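Local coordinates for adhesin LabA (Helicobacter pylori, PDB 6GMM), which probably helps Helicobacter pylori attach to the gastric mucosa as an outer-surface lectin that recognises LacdiNAc-bearing glycans, at residues Y78-C83 with P207-G212; Q96-T101 with I111-T116; S124-E129 with N203-W208; Y138-K143 with L162-N167; F238-S243 with F311-A316. All coordinates share one frame; numbering follows the deposited sequence.

Contact 1. Residues Y78-C83 with P207-G212; sequences YAISPC and PWINNG
Tyr78 opens the segment just after helix 57-76, and its carbonyl O accepts a bond from a water that also reaches Asn210 OD1 weakly. Next, Ala79 O is met by Asn210 N at 3.0 Å, nearly along the C=O axis and almost straight (168° at the hydrogen). The same oxygen receives Ile209 CA in a CA-H...O contact, while Ala79 CB rests against Ile209 CG2. Ile80 pairs with Ile209 in a single beta bridge, and its side chain works with two branches: CG2, anti to the backbone N (CG1 at chi1 -72°), meets Pro207 CG at 3.7 Å, and CG1 lies 4.0 Å from Ile209 CD1, the two isoleucines crossing obliquely. Beyond the bridge Ser81 N binds Trp208 O at 3.1 Å, again nearly straight, although the donor stands above the carbonyl plane. Ser81 OG, anti to its backbone N, shares a water with Asn210: the water accepts from Asn210 ND2 at 2.8 Å and lies in plane at the edge of the Trp208 ring. Pro82 CD meets the same amide, 3.6 Å from Asn210 ND2, and Cys83 continues into the disulfide with Cys113. Trp73 touches Ile80, Met76 and Ile237 touch Ile209, and Ala234 touches both Ile209 and Pro207. The loops after helices 57-76 and 188-205 are thus held together by two direct backbone bonds, with apolar branches packing on the buried side and waters joining the polar groups on the other.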
# COMPACT_ATOMS: atom_id res chain seq x y z
N TYR A 78 22.06 19.30 -3.44
CA TYR A 78 23.33 19.99 -3.39
C TYR A 78 24.15 19.78 -4.67
O TYR A 78 24.87 20.69 -5.05
CB TYR A 78 24.13 19.59 -2.14
CG TYR A 78 24.98 18.35 -2.27
CD1 TYR A 78 24.44 17.08 -2.08
CD2 TYR A 78 26.35 18.44 -2.51
CE1 TYR A 78 25.22 15.93 -2.18
CE2 TYR A 78 27.14 17.30 -2.62
CZ TYR A 78 26.57 16.05 -2.47
OH TYR A 78 27.36 14.92 -2.57
N ALA A 79 24.07 18.63 -5.31
CA ALA A 79 24.86 18.43 -6.52
C ALA A 79 24.11 18.79 -7.80
O ALA A 79 24.59 18.52 -8.90
CB ALA A 79 25.38 17.00 -6.57
N ILE A 80 22.94 19.43 -7.67
CA ILE A 80 22.20 19.85 -8.86
C ILE A 80 22.80 21.14 -9.36
O ILE A 80 22.88 22.12 -8.60
CB ILE A 80 20.68 20.02 -8.61
CG1 ILE A 80 19.99 18.67 -8.42
CG2 ILE A 80 20.02 20.84 -9.74
CD1 ILE A 80 18.66 18.78 -7.76
N SER A 81 23.22 21.13 -10.66
CA SER A 81 23.81 22.25 -11.40
C SER A 81 23.17 23.57 -10.93
O SER A 81 21.94 23.69 -11.00
CB SER A 81 23.61 22.04 -12.90
OG SER A 81 24.68 22.67 -13.58
N PRO A 82 23.97 24.48 -10.32
CA PRO A 82 23.41 25.69 -9.71
C PRO A 82 22.23 26.32 -10.43
O PRO A 82 22.30 26.70 -11.59
CB PRO A 82 24.61 26.64 -9.61
CG PRO A 82 25.80 25.84 -10.13
CD PRO A 82 25.42 24.41 -10.08
N CYS A 83 21.13 26.41 -9.70
CA CYS A 83 19.87 26.93 -10.21
C CYS A 83 19.93 28.41 -10.53
O CYS A 83 20.73 29.14 -9.94
CB CYS A 83 18.73 26.61 -9.24
SG CYS A 83 18.97 27.30 -7.58
N PRO A 207 17.66 18.12 -14.38
CA PRO A 207 18.86 18.97 -14.48
C PRO A 207 20.15 18.15 -14.49
O PRO A 207 20.10 16.95 -14.22
CB PRO A 207 18.75 19.84 -13.22
CG PRO A 207 18.03 18.95 -12.25
CD PRO A 207 16.97 18.33 -13.09
N TRP A 208 21.28 18.78 -14.79
CA TRP A 208 22.58 18.11 -14.81
C TRP A 208 23.08 17.97 -13.38
O TRP A 208 22.65 18.71 -12.51
CB TRP A 208 23.56 18.91 -15.67
CG TRP A 208 24.93 18.33 -15.84
CD1 TRP A 208 26.10 18.82 -15.33
CD2 TRP A 208 25.30 17.24 -16.71
NE1 TRP A 208 27.17 18.11 -15.82
CE2 TRP A 208 26.71 17.13 -16.67
CE3 TRP A 208 24.57 16.35 -17.51
CZ2 TRP A 208 27.41 16.13 -17.37
CZ3 TRP A 208 25.27 15.38 -18.23
CH2 TRP A 208 26.67 15.27 -18.15
N ILE A 209 23.93 16.99 -13.13
CA ILE A 209 24.55 16.78 -11.82
C ILE A 209 25.99 17.20 -12.00
O ILE A 209 26.60 16.81 -13.01
CB ILE A 209 24.40 15.30 -11.32
CG1 ILE A 209 22.89 14.87 -11.11
CG2 ILE A 209 25.23 15.02 -10.06
CD1 ILE A 209 22.05 15.69 -10.06
N ASN A 210 26.55 18.00 -11.06
CA ASN A 210 27.93 18.52 -11.12
C ASN A 210 28.92 17.39 -11.42
O ASN A 210 28.87 16.34 -10.76
CB ASN A 210 28.33 19.29 -9.82
CG ASN A 210 27.48 20.50 -9.47
OD1 ASN A 210 27.35 20.89 -8.29
ND2 ASN A 210 26.88 21.13 -10.48
N ASN A 211 29.75 17.58 -12.47
CA ASN A 211 30.74 16.58 -12.93
C ASN A 211 30.07 15.25 -13.38
O ASN A 211 30.70 14.18 -13.33
CB ASN A 211 31.84 16.34 -11.88
CG ASN A 211 32.49 17.62 -11.41
OD1 ASN A 211 33.14 18.33 -12.18
ND2 ASN A 211 32.32 17.94 -10.14
N GLY A 212 28.82 15.34 -13.84
CA GLY A 212 28.05 14.20 -14.31
C GLY A 212 27.88 13.13 -13.26
O GLY A 212 27.85 11.94 -13.57
O HOH W 1 27.72 21.34 -4.94
O HOH W 2 27.18 21.59 -13.23

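Contact 2. Residues Q96-T101 with I111-T116; sequences QTFHNT and ITCGTT
Gln96 O is gripped twice: Cys113 N donates to it at 2.7 Å, nearly along the C=O axis, and Thr112 CA adds a CA-H...O contact. The return bond, Gln96 N to Cys113 O, is weak. At the other end Phe98 and Ile111 exchange both bonds, Phe98 N to Ile111 O at 2.8 Å and Ile111 N to Phe98 O at 3.0 Å. These two hydrogen-bonded pairs flank the non-hydrogen-bonded pair Thr97-Thr112 in a two-stranded antiparallel sheet. There each OG1 stands beside its own backbone N, chi1 -60° and -67°, so Thr97 OG1 and Thr112 OG1 hydrogen-bond tip to tip at 2.7 Å, either able to be the donor, while Thr112 OG1 also lies near Thr97 CG2. On the other face Cys113 SG approaches Phe98 CE1 at 3.3 Å, an oblique sulfur-aromatic contact with the sulfur 4.6 Å from the ring centroid. Ile111 CG2 touches both Phe98 CB and Thr101 CG2. The disulfide from Cys113 to Cys83 ties this hairpin to the loop after helix 57-76. Its Phe98 face lies on the start of helix 128-145, where Phe98 meets the Tyr131 ring and Ala132, Thr101 touches Tyr131 and Asn135, and Gln96 touches Thr128.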
# COMPACT_ATOMS: atom_id res chain seq x y z
N GLN A 96 15.51 34.24 -7.39
CA GLN A 96 14.87 34.06 -6.08
C GLN A 96 15.80 33.38 -5.05
O GLN A 96 16.75 32.69 -5.43
CB GLN A 96 13.60 33.24 -6.22
CG GLN A 96 12.50 33.82 -7.10
CD GLN A 96 11.34 32.88 -7.16
OE1 GLN A 96 10.92 32.31 -6.15
NE2 GLN A 96 10.78 32.70 -8.36
N THR A 97 15.52 33.61 -3.74
CA THR A 97 16.25 33.07 -2.58
C THR A 97 15.30 32.21 -1.72
O THR A 97 14.16 32.64 -1.42
CB THR A 97 16.93 34.22 -1.78
OG1 THR A 97 17.86 34.92 -2.62
CG2 THR A 97 17.68 33.73 -0.53
N PHE A 98 15.77 31.00 -1.34
CA PHE A 98 15.01 30.02 -0.59
C PHE A 98 15.73 29.64 0.70
O PHE A 98 16.89 29.24 0.69
CB PHE A 98 14.72 28.80 -1.48
CG PHE A 98 14.15 29.16 -2.85
CD1 PHE A 98 14.99 29.42 -3.93
CD2 PHE A 98 12.77 29.24 -3.04
CE1 PHE A 98 14.46 29.75 -5.19
CE2 PHE A 98 12.25 29.55 -4.30
CZ PHE A 98 13.09 29.83 -5.36
N HIS A 99 15.04 29.82 1.83
CA HIS A 99 15.55 29.49 3.15
C HIS A 99 15.12 28.09 3.55
O HIS A 99 14.16 27.55 2.99
CB HIS A 99 15.00 30.49 4.16
CG HIS A 99 15.64 31.83 4.02
ND1 HIS A 99 15.17 32.76 3.12
CD2 HIS A 99 16.76 32.30 4.61
CE1 HIS A 99 16.00 33.79 3.21
NE2 HIS A 99 16.97 33.55 4.09
N ASN A 100 15.79 27.53 4.58
CA ASN A 100 15.51 26.23 5.17
C ASN A 100 15.61 25.10 4.17
O ASN A 100 15.04 24.05 4.40
CB ASN A 100 14.16 26.22 5.91
CG ASN A 100 13.97 27.42 6.79
OD1 ASN A 100 14.78 27.71 7.68
ND2 ASN A 100 12.89 28.15 6.54
N THR A 101 16.36 25.29 3.08
CA THR A 101 16.54 24.23 2.10
C THR A 101 17.40 23.07 2.68
O THR A 101 18.00 23.23 3.75
CB THR A 101 17.13 24.79 0.78
OG1 THR A 101 18.47 25.23 0.99
CG2 THR A 101 16.26 25.88 0.16
N ILE A 111 19.72 29.22 -0.26
CA ILE A 111 20.15 29.17 -1.64
C ILE A 111 19.55 30.31 -2.46
O ILE A 111 18.38 30.66 -2.27
CB ILE A 111 19.81 27.77 -2.26
CG1 ILE A 111 20.70 27.47 -3.48
CG2 ILE A 111 18.33 27.64 -2.62
CD1 ILE A 111 20.85 26.01 -3.84
N THR A 112 20.35 30.88 -3.36
CA THR A 112 19.88 31.87 -4.30
C THR A 112 19.97 31.26 -5.69
O THR A 112 21.02 30.74 -6.08
CB THR A 112 20.63 33.23 -4.13
OG1 THR A 112 20.29 33.79 -2.86
CG2 THR A 112 20.30 34.22 -5.22
N CYS A 113 18.85 31.28 -6.42
CA CYS A 113 18.77 30.79 -7.80
C CYS A 113 19.02 32.01 -8.64
O CYS A 113 18.07 32.66 -9.06
CB CYS A 113 17.40 30.18 -8.12
SG CYS A 113 16.95 28.73 -7.14
N GLY A 114 20.30 32.35 -8.83
CA GLY A 114 20.68 33.53 -9.60
C GLY A 114 21.66 33.29 -10.73
O GLY A 114 22.30 34.25 -11.18
N THR A 115 21.80 32.03 -11.19
CA THR A 115 22.73 31.69 -12.28
C THR A 115 22.18 32.12 -13.65
O THR A 115 21.09 31.72 -14.05
CB THR A 115 23.10 30.22 -12.21
OG1 THR A 115 23.78 30.03 -10.97
CG2 THR A 115 23.98 29.77 -13.40
N THR A 116 22.99 32.89 -14.38
CA THR A 116 22.69 33.45 -15.70
C THR A 116 23.60 32.90 -16.82
O THR A 116 23.27 33.03 -18.01
CB THR A 116 22.79 34.97 -15.59
OG1 THR A 116 24.03 35.29 -14.95
CG2 THR A 116 21.64 35.60 -14.79

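Contact 3. Residues S124-E129 with N203-W208; sequences SILSTE and NSACPW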
# COMPACT_ATOMS: atom_id res chain seq x y z
N SER A 124 21.12 20.54 -18.11
CA SER A 124 21.60 21.90 -17.84
C SER A 124 21.17 22.27 -16.42
O SER A 124 20.88 21.38 -15.64
CB SER A 124 21.06 22.87 -18.88
OG SER A 124 21.68 24.12 -18.66
N ILE A 125 21.14 23.56 -16.07
CA ILE A 125 20.77 23.98 -14.73
C ILE A 125 19.26 23.86 -14.46
O ILE A 125 18.44 23.81 -15.39
CB ILE A 125 21.30 25.41 -14.41
CG1 ILE A 125 20.56 26.51 -15.23
CG2 ILE A 125 22.83 25.48 -14.58
CD1 ILE A 125 20.60 27.95 -14.60
N LEU A 126 18.92 23.85 -13.17
CA LEU A 126 17.53 23.79 -12.77
C LEU A 126 16.96 25.20 -12.77
O LEU A 126 17.49 26.05 -12.10
CB LEU A 126 17.39 23.13 -11.38
CG LEU A 126 15.98 22.75 -10.95
CD1 LEU A 126 15.44 21.64 -11.82
CD2 LEU A 126 15.96 22.31 -9.48
N SER A 127 15.88 25.44 -13.49
CA SER A 127 15.13 26.70 -13.52
C SER A 127 14.79 27.19 -12.09
O SER A 127 14.61 26.37 -11.19
CB SER A 127 13.81 26.44 -14.24
OG SER A 127 13.06 27.63 -14.34
N THR A 128 14.64 28.50 -11.90
CA THR A 128 14.25 29.08 -10.61
C THR A 128 12.82 28.64 -10.29
O THR A 128 12.61 28.15 -9.18
CB THR A 128 14.40 30.60 -10.62
OG1 THR A 128 15.78 30.93 -10.83
CG2 THR A 128 13.91 31.25 -9.33
N GLU A 129 11.89 28.70 -11.29
CA GLU A 129 10.49 28.27 -11.12
C GLU A 129 10.38 26.81 -10.64
O GLU A 129 9.59 26.54 -9.74
CB GLU A 129 9.59 28.54 -12.35
CG GLU A 129 9.95 27.90 -13.68
CD GLU A 129 9.25 28.48 -14.91
OE1 GLU A 129 8.37 29.35 -14.76
OE2 GLU A 129 9.62 28.07 -16.04
N ASN A 203 12.22 14.73 -12.11
CA ASN A 203 12.32 13.83 -13.24
C ASN A 203 12.17 14.51 -14.58
O ASN A 203 13.00 14.25 -15.46
CB ASN A 203 11.34 12.67 -13.08
CG ASN A 203 11.51 11.58 -14.10
OD1 ASN A 203 12.58 10.95 -14.21
ND2 ASN A 203 10.47 11.34 -14.86
N SER A 204 11.14 15.37 -14.76
CA SER A 204 10.90 16.08 -16.03
C SER A 204 11.91 17.22 -16.30
O SER A 204 12.39 17.35 -17.44
CB SER A 204 9.46 16.59 -16.13
OG SER A 204 9.08 17.36 -15.00
N ALA A 205 12.25 18.03 -15.26
CA ALA A 205 13.24 19.08 -15.42
C ALA A 205 14.59 18.43 -15.71
O ALA A 205 15.36 18.94 -16.53
CB ALA A 205 13.32 19.92 -14.15
N CYS A 206 14.84 17.23 -15.13
CA CYS A 206 16.05 16.42 -15.32
C CYS A 206 17.33 17.30 -15.40
O CYS A 206 18.03 17.24 -16.42
CB CYS A 206 15.89 15.53 -16.54
SG CYS A 206 17.35 14.51 -16.89
N PRO A 207 17.66 18.12 -14.38
CA PRO A 207 18.86 18.97 -14.48
C PRO A 207 20.15 18.15 -14.49
O PRO A 207 20.10 16.95 -14.22
CB PRO A 207 18.75 19.84 -13.22
CG PRO A 207 18.03 18.95 -12.25
CD PRO A 207 16.97 18.33 -13.09
N TRP A 208 21.28 18.78 -14.79
CA TRP A 208 22.58 18.11 -14.81
C TRP A 208 23.08 17.97 -13.38
O TRP A 208 22.65 18.71 -12.51
CB TRP A 208 23.56 18.91 -15.67
CG TRP A 208 24.93 18.33 -15.84
CD1 TRP A 208 26.10 18.82 -15.33
CD2 TRP A 208 25.30 17.24 -16.71
NE1 TRP A 208 27.17 18.11 -15.82
CE2 TRP A 208 26.71 17.13 -16.67
CE3 TRP A 208 24.57 16.35 -17.51
CZ2 TRP A 208 27.41 16.13 -17.37
CZ3 TRP A 208 25.27 15.38 -18.23
CH2 TRP A 208 26.67 15.27 -18.15
O HOH W 3 16.62 21.36 -15.30
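Leu126 CD1 makes the tight part of the contact, reaching Ala205 CB at 3.6 Å and Pro207 CG at 3.8 Å. With CG anti to the backbone N (chi1 -168°) and chi2 at 67°, the leucine runs alongside the proline in the same direction, and its CB also nears Pro207 CB. Ile80 and Tyr131 touch the leucine from other parts of the chain. The two segments meet at the C-terminal end of helix 188-205 and just before helix 128-145: Cys206, with positive phi, turns the chain out of the first helix and is held to Cys235 by a disulfide, while Ser127 occupies the N-cap position of the second. Between these ends runs one direct bond, Trp208 N to Ser124 O at 2.8 Å, in the carbonyl plane and nearly straight at 168°. Trp208 CB packs against the same oxygen, but the indole turns away from 124-129. The looser side is wet: a water hydrogen-bonds Ile125 O at 3.1 Å and Ala205 O at 3.0 Å, though more acceptors surround it than it has protons, and so bridges backbone carbonyls that do not meet directly. Ser124 OG turns elsewhere, to Glu119 O.

Contact 4. Residues Y138-K143 with L162-N167; sequences YQIIQK and LKFTIN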
# COMPACT_ATOMS: atom_id res chain seq x y z
N TYR A 138 8.54 20.40 -0.65
CA TYR A 138 9.43 19.95 0.42
C TYR A 138 9.08 20.63 1.76
O TYR A 138 9.02 19.96 2.80
CB TYR A 138 10.89 20.21 0.02
CG TYR A 138 11.91 19.96 1.12
CD1 TYR A 138 12.41 18.68 1.35
CD2 TYR A 138 12.40 21.00 1.90
CE1 TYR A 138 13.39 18.46 2.32
CE2 TYR A 138 13.34 20.78 2.89
CZ TYR A 138 13.85 19.51 3.08
OH TYR A 138 14.80 19.31 4.05
N GLN A 139 8.84 21.95 1.73
CA GLN A 139 8.52 22.71 2.94
C GLN A 139 7.23 22.29 3.56
O GLN A 139 7.17 22.23 4.78
CB GLN A 139 8.57 24.24 2.73
CG GLN A 139 9.92 24.81 2.28
CD GLN A 139 11.08 24.57 3.21
OE1 GLN A 139 10.93 24.48 4.44
NE2 GLN A 139 12.27 24.51 2.62
N ILE A 140 6.21 21.92 2.74
CA ILE A 140 4.91 21.44 3.26
C ILE A 140 5.10 20.10 3.98
O ILE A 140 4.56 19.91 5.07
CB ILE A 140 3.77 21.41 2.20
CG1 ILE A 140 3.39 22.87 1.79
CG2 ILE A 140 2.55 20.69 2.76
CD1 ILE A 140 2.50 23.07 0.47
N ILE A 141 5.87 19.18 3.36
CA ILE A 141 6.17 17.88 3.94
C ILE A 141 6.86 18.06 5.28
O ILE A 141 6.42 17.49 6.27
CB ILE A 141 7.00 16.98 2.98
CG1 ILE A 141 6.17 16.63 1.72
CG2 ILE A 141 7.46 15.69 3.72
CD1 ILE A 141 6.91 15.94 0.61
N GLN A 142 7.92 18.89 5.32
CA GLN A 142 8.68 19.15 6.54
C GLN A 142 7.82 19.76 7.64
O GLN A 142 7.89 19.28 8.77
CB GLN A 142 9.94 19.98 6.25
CG GLN A 142 11.08 19.12 5.71
CD GLN A 142 11.73 18.18 6.72
OE1 GLN A 142 11.29 18.00 7.87
NE2 GLN A 142 12.80 17.57 6.32
N LYS A 143 6.95 20.77 7.32
CA LYS A 143 6.05 21.37 8.33
C LYS A 143 4.98 20.40 8.79
O LYS A 143 4.59 20.43 9.96
CB LYS A 143 5.43 22.71 7.88
CG LYS A 143 6.45 23.79 7.48
CD LYS A 143 7.21 24.44 8.65
CE LYS A 143 8.24 25.45 8.20
NZ LYS A 143 9.40 24.83 7.48
N LEU A 162 -3.01 22.88 8.12
CA LEU A 162 -1.58 23.15 8.09
C LEU A 162 -1.42 24.60 7.60
O LEU A 162 -1.84 24.92 6.48
CB LEU A 162 -0.82 22.16 7.20
CG LEU A 162 0.72 22.23 7.29
CD1 LEU A 162 1.23 21.71 8.64
CD2 LEU A 162 1.36 21.46 6.17
N LYS A 163 -0.89 25.48 8.46
CA LYS A 163 -0.73 26.90 8.14
C LYS A 163 0.62 27.48 8.57
O LYS A 163 0.94 27.52 9.76
CB LYS A 163 -1.90 27.71 8.73
CG LYS A 163 -2.13 29.06 8.07
CD LYS A 163 -3.30 29.82 8.69
CE LYS A 163 -2.95 30.57 9.96
NZ LYS A 163 -4.14 31.25 10.54
N PHE A 164 1.40 27.96 7.59
CA PHE A 164 2.73 28.55 7.80
C PHE A 164 3.12 29.45 6.63
O PHE A 164 2.62 29.27 5.51
CB PHE A 164 3.81 27.47 8.02
CG PHE A 164 4.09 26.60 6.81
CD1 PHE A 164 3.25 25.54 6.49
CD2 PHE A 164 5.18 26.86 5.99
CE1 PHE A 164 3.49 24.77 5.35
CE2 PHE A 164 5.42 26.07 4.86
CZ PHE A 164 4.58 25.03 4.55
N THR A 165 4.05 30.37 6.88
CA THR A 165 4.62 31.30 5.89
C THR A 165 5.96 30.76 5.41
O THR A 165 6.81 30.37 6.22
CB THR A 165 4.73 32.69 6.51
OG1 THR A 165 3.43 33.14 6.87
CG2 THR A 165 5.37 33.71 5.57
N ILE A 166 6.13 30.72 4.09
CA ILE A 166 7.36 30.33 3.42
C ILE A 166 8.21 31.62 3.29
O ILE A 166 7.62 32.69 3.11
CB ILE A 166 7.01 29.69 2.04
CG1 ILE A 166 8.01 28.61 1.66
CG2 ILE A 166 6.83 30.72 0.91
CD1 ILE A 166 7.41 27.55 0.81
N ASN A 167 9.57 31.53 3.43
CA ASN A 167 10.56 32.63 3.30
C ASN A 167 10.06 34.04 3.71
O ASN A 167 10.14 34.43 4.87
CB ASN A 167 11.11 32.69 1.87
CG ASN A 167 11.63 31.38 1.32
OD1 ASN A 167 12.42 30.68 1.97
ND2 ASN A 167 11.24 31.03 0.10
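This is apolar packing of a helix on a strand, with no hydrogen bond across it: helix 128-145 lies against strand 161-165 of a two-stranded antiparallel sheet, and the axes of the segments 138-143 and 162-165 come within 9.7 Å, their directions at 122°. Phe164 carries it. Its CG takes the crowded position between backbone N and carbonyl carbon (chi1 67°), which turns the ring so that Lys143 CG sits over the centre of one face, 3.4 Å from the ring centroid and only 4° off the normal, a CH-pi contact. Lys143 CB and CE also lie close to ring atoms, and bends at chi2 and chi4 take the chain on over the ring to NZ, which bonds Thr346 OG1. At the ring edge Ile140 CG1 meets Phe164 CZ at 3.7 Å, the two side chains crossing at about a right angle. The other branch, Ile140 CG2, touches Leu162 CD2 at 3.7 Å, while Leu162 CD1 leans on Lys143 O. Toward the far end Ile166 CD1 rests on Gln139 CG at 4.0 Å; the amide of that glutamine is turned to Asn135. Strand 181-185 pairs with the strand, Ile182 touching Phe164, and Leu191 and Gln194 of helix 188-205 pack on Ile140.

Contact 5. Residues F238-S243 with F311-A316; sequences FKNEIS and FERIPA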
# COMPACT_ATOMS: atom_id res chain seq x y z
N PHE A 238 19.64 8.73 -11.33
CA PHE A 238 18.63 8.26 -10.36
C PHE A 238 17.37 7.60 -10.95
O PHE A 238 16.39 7.44 -10.23
CB PHE A 238 18.24 9.42 -9.44
CG PHE A 238 19.39 9.95 -8.63
CD1 PHE A 238 19.80 9.30 -7.46
CD2 PHE A 238 20.10 11.07 -9.04
CE1 PHE A 238 20.88 9.78 -6.72
CE2 PHE A 238 21.19 11.55 -8.30
CZ PHE A 238 21.57 10.90 -7.14
N LYS A 239 17.42 7.13 -12.21
CA LYS A 239 16.34 6.43 -12.93
C LYS A 239 15.62 5.36 -12.07
O LYS A 239 14.38 5.36 -11.97
CB LYS A 239 16.94 5.77 -14.18
CG LYS A 239 16.02 5.68 -15.38
CD LYS A 239 16.84 5.20 -16.59
CE LYS A 239 16.01 4.97 -17.84
NZ LYS A 239 16.80 4.27 -18.89
N ASN A 240 16.40 4.47 -11.44
CA ASN A 240 15.88 3.38 -10.59
C ASN A 240 15.19 3.94 -9.34
O ASN A 240 14.07 3.57 -9.07
CB ASN A 240 17.01 2.42 -10.23
CG ASN A 240 16.62 1.32 -9.27
OD1 ASN A 240 16.15 0.27 -9.69
ND2 ASN A 240 16.80 1.55 -7.98
N GLU A 241 15.87 4.85 -8.62
CA GLU A 241 15.39 5.46 -7.38
C GLU A 241 14.16 6.32 -7.60
O GLU A 241 13.23 6.22 -6.82
CB GLU A 241 16.50 6.21 -6.65
CG GLU A 241 17.62 5.30 -6.17
CD GLU A 241 18.48 4.64 -7.24
OE1 GLU A 241 18.68 5.24 -8.32
OE2 GLU A 241 18.93 3.49 -7.00
N ILE A 242 14.14 7.12 -8.68
CA ILE A 242 12.95 7.92 -9.04
C ILE A 242 11.78 6.95 -9.32
O ILE A 242 10.69 7.14 -8.81
CB ILE A 242 13.27 8.81 -10.28
CG1 ILE A 242 14.28 9.93 -9.93
CG2 ILE A 242 12.00 9.36 -10.95
CD1 ILE A 242 15.03 10.48 -11.14
N SER A 243 12.03 5.89 -10.12
CA SER A 243 10.99 4.94 -10.47
C SER A 243 10.38 4.27 -9.22
O SER A 243 9.15 4.31 -9.06
CB SER A 243 11.49 3.90 -11.47
OG SER A 243 10.43 3.06 -11.89
N PHE A 311 10.25 -0.01 -2.52
CA PHE A 311 11.37 0.49 -1.74
C PHE A 311 12.62 -0.42 -1.83
O PHE A 311 13.74 0.08 -1.87
CB PHE A 311 10.97 0.71 -0.27
CG PHE A 311 12.10 1.35 0.51
CD1 PHE A 311 12.33 2.71 0.41
CD2 PHE A 311 12.98 0.58 1.25
CE1 PHE A 311 13.41 3.30 1.08
CE2 PHE A 311 14.05 1.17 1.92
CZ PHE A 311 14.26 2.52 1.84
N GLU A 312 12.42 -1.72 -1.92
CA GLU A 312 13.53 -2.68 -1.96
C GLU A 312 14.21 -2.76 -3.32
O GLU A 312 15.22 -3.45 -3.43
CB GLU A 312 13.09 -4.07 -1.46
CG GLU A 312 12.92 -4.13 0.05
CD GLU A 312 12.43 -5.46 0.61
OE1 GLU A 312 12.37 -6.46 -0.15
OE2 GLU A 312 12.14 -5.50 1.82
N ARG A 313 13.70 -2.01 -4.34
CA ARG A 313 14.38 -1.91 -5.64
C ARG A 313 15.59 -0.99 -5.48
O ARG A 313 16.51 -1.04 -6.29
CB ARG A 313 13.47 -1.35 -6.73
CG ARG A 313 12.28 -2.22 -7.07
CD ARG A 313 11.29 -1.45 -7.91
NE ARG A 313 11.96 -0.83 -9.05
CZ ARG A 313 11.38 0.00 -9.90
NH1 ARG A 313 10.10 0.32 -9.76
NH2 ARG A 313 12.06 0.50 -10.92
N ILE A 314 15.56 -0.13 -4.43
CA ILE A 314 16.63 0.80 -4.08
C ILE A 314 17.77 -0.01 -3.44
O ILE A 314 17.50 -0.75 -2.48
CB ILE A 314 16.12 1.94 -3.14
CG1 ILE A 314 14.88 2.68 -3.75
CG2 ILE A 314 17.26 2.89 -2.73
CD1 ILE A 314 14.46 4.04 -3.12
N PRO A 315 19.03 0.11 -3.93
CA PRO A 315 20.12 -0.70 -3.34
C PRO A 315 20.38 -0.37 -1.88
O PRO A 315 20.37 0.79 -1.49
CB PRO A 315 21.34 -0.39 -4.22
CG PRO A 315 20.97 0.75 -5.01
CD PRO A 315 19.51 0.90 -5.08
N ALA A 316 20.57 -1.41 -1.08
CA ALA A 316 20.85 -1.32 0.35
C ALA A 316 21.96 -0.32 0.74
O ALA A 316 21.79 0.37 1.74
CB ALA A 316 21.14 -2.70 0.92
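The chain leaves helix 287-311 through a type I turn, Phe311 to Ile314, closed by Ile314 N to Phe311 O, and comes alongside the first turn of helix 239-264, Ile314 CA 5.8 Å from Glu241 CA. Asn240 spans the gap: with CG anti to its backbone N (chi1 175°), its amide ND2 donates to Arg313 O at 3.1 Å. The acceptor lies in the amide plane, but the donor stands well above the carbonyl plane. The same ND2 also bonds Glu241 OE2 at 3.0 Å, meeting the carboxylate from above its plane, so two acceptors fix how this amide is turned. That oxygen in turn approaches Pro315 CD at 3.3 Å, the glutamate folded back at chi2 (67°) and crossing the proline at about a right angle. Arg313, bent at chi3, lays its guanidinium over Asn240 O and brings its edge to Ser243 OG, with weak bonds from NH2 at 3.2 Å and NH1 at 3.5 Å. Its stronger partner is Asp247, one turn further along the helix, in a salt bridge through NH1. Ile314 packs on Ala244 and Ile245 of helix 239-264 and on Val319 of helix 316-323, whose Phe318 touches Glu241.

In the fold
From the N terminus, the chain leaves helix 57-76 at 78-83, and contact 1 closes the longest loop of the five, 123 residues between its segments, when 207-212 returns after helix 188-205. Contact 2 is nested within it as a short hairpin. Contact 3 opens within that loop at 124-129 and closes on 203-208, overlapping the second segment of contact 1 at Pro207 and Trp208. Contact 4 is nested in turn within contact 3, both using helix 128-145. The disulfide Cys83-Cys113 joins contacts 1 and 2, while His99 and Asn167 link contacts 2 and 4. Contact 5 follows in series, tying helix 239-264 to the turn after helix 287-311, and touches contact 3 where Asn203 meets Ile242.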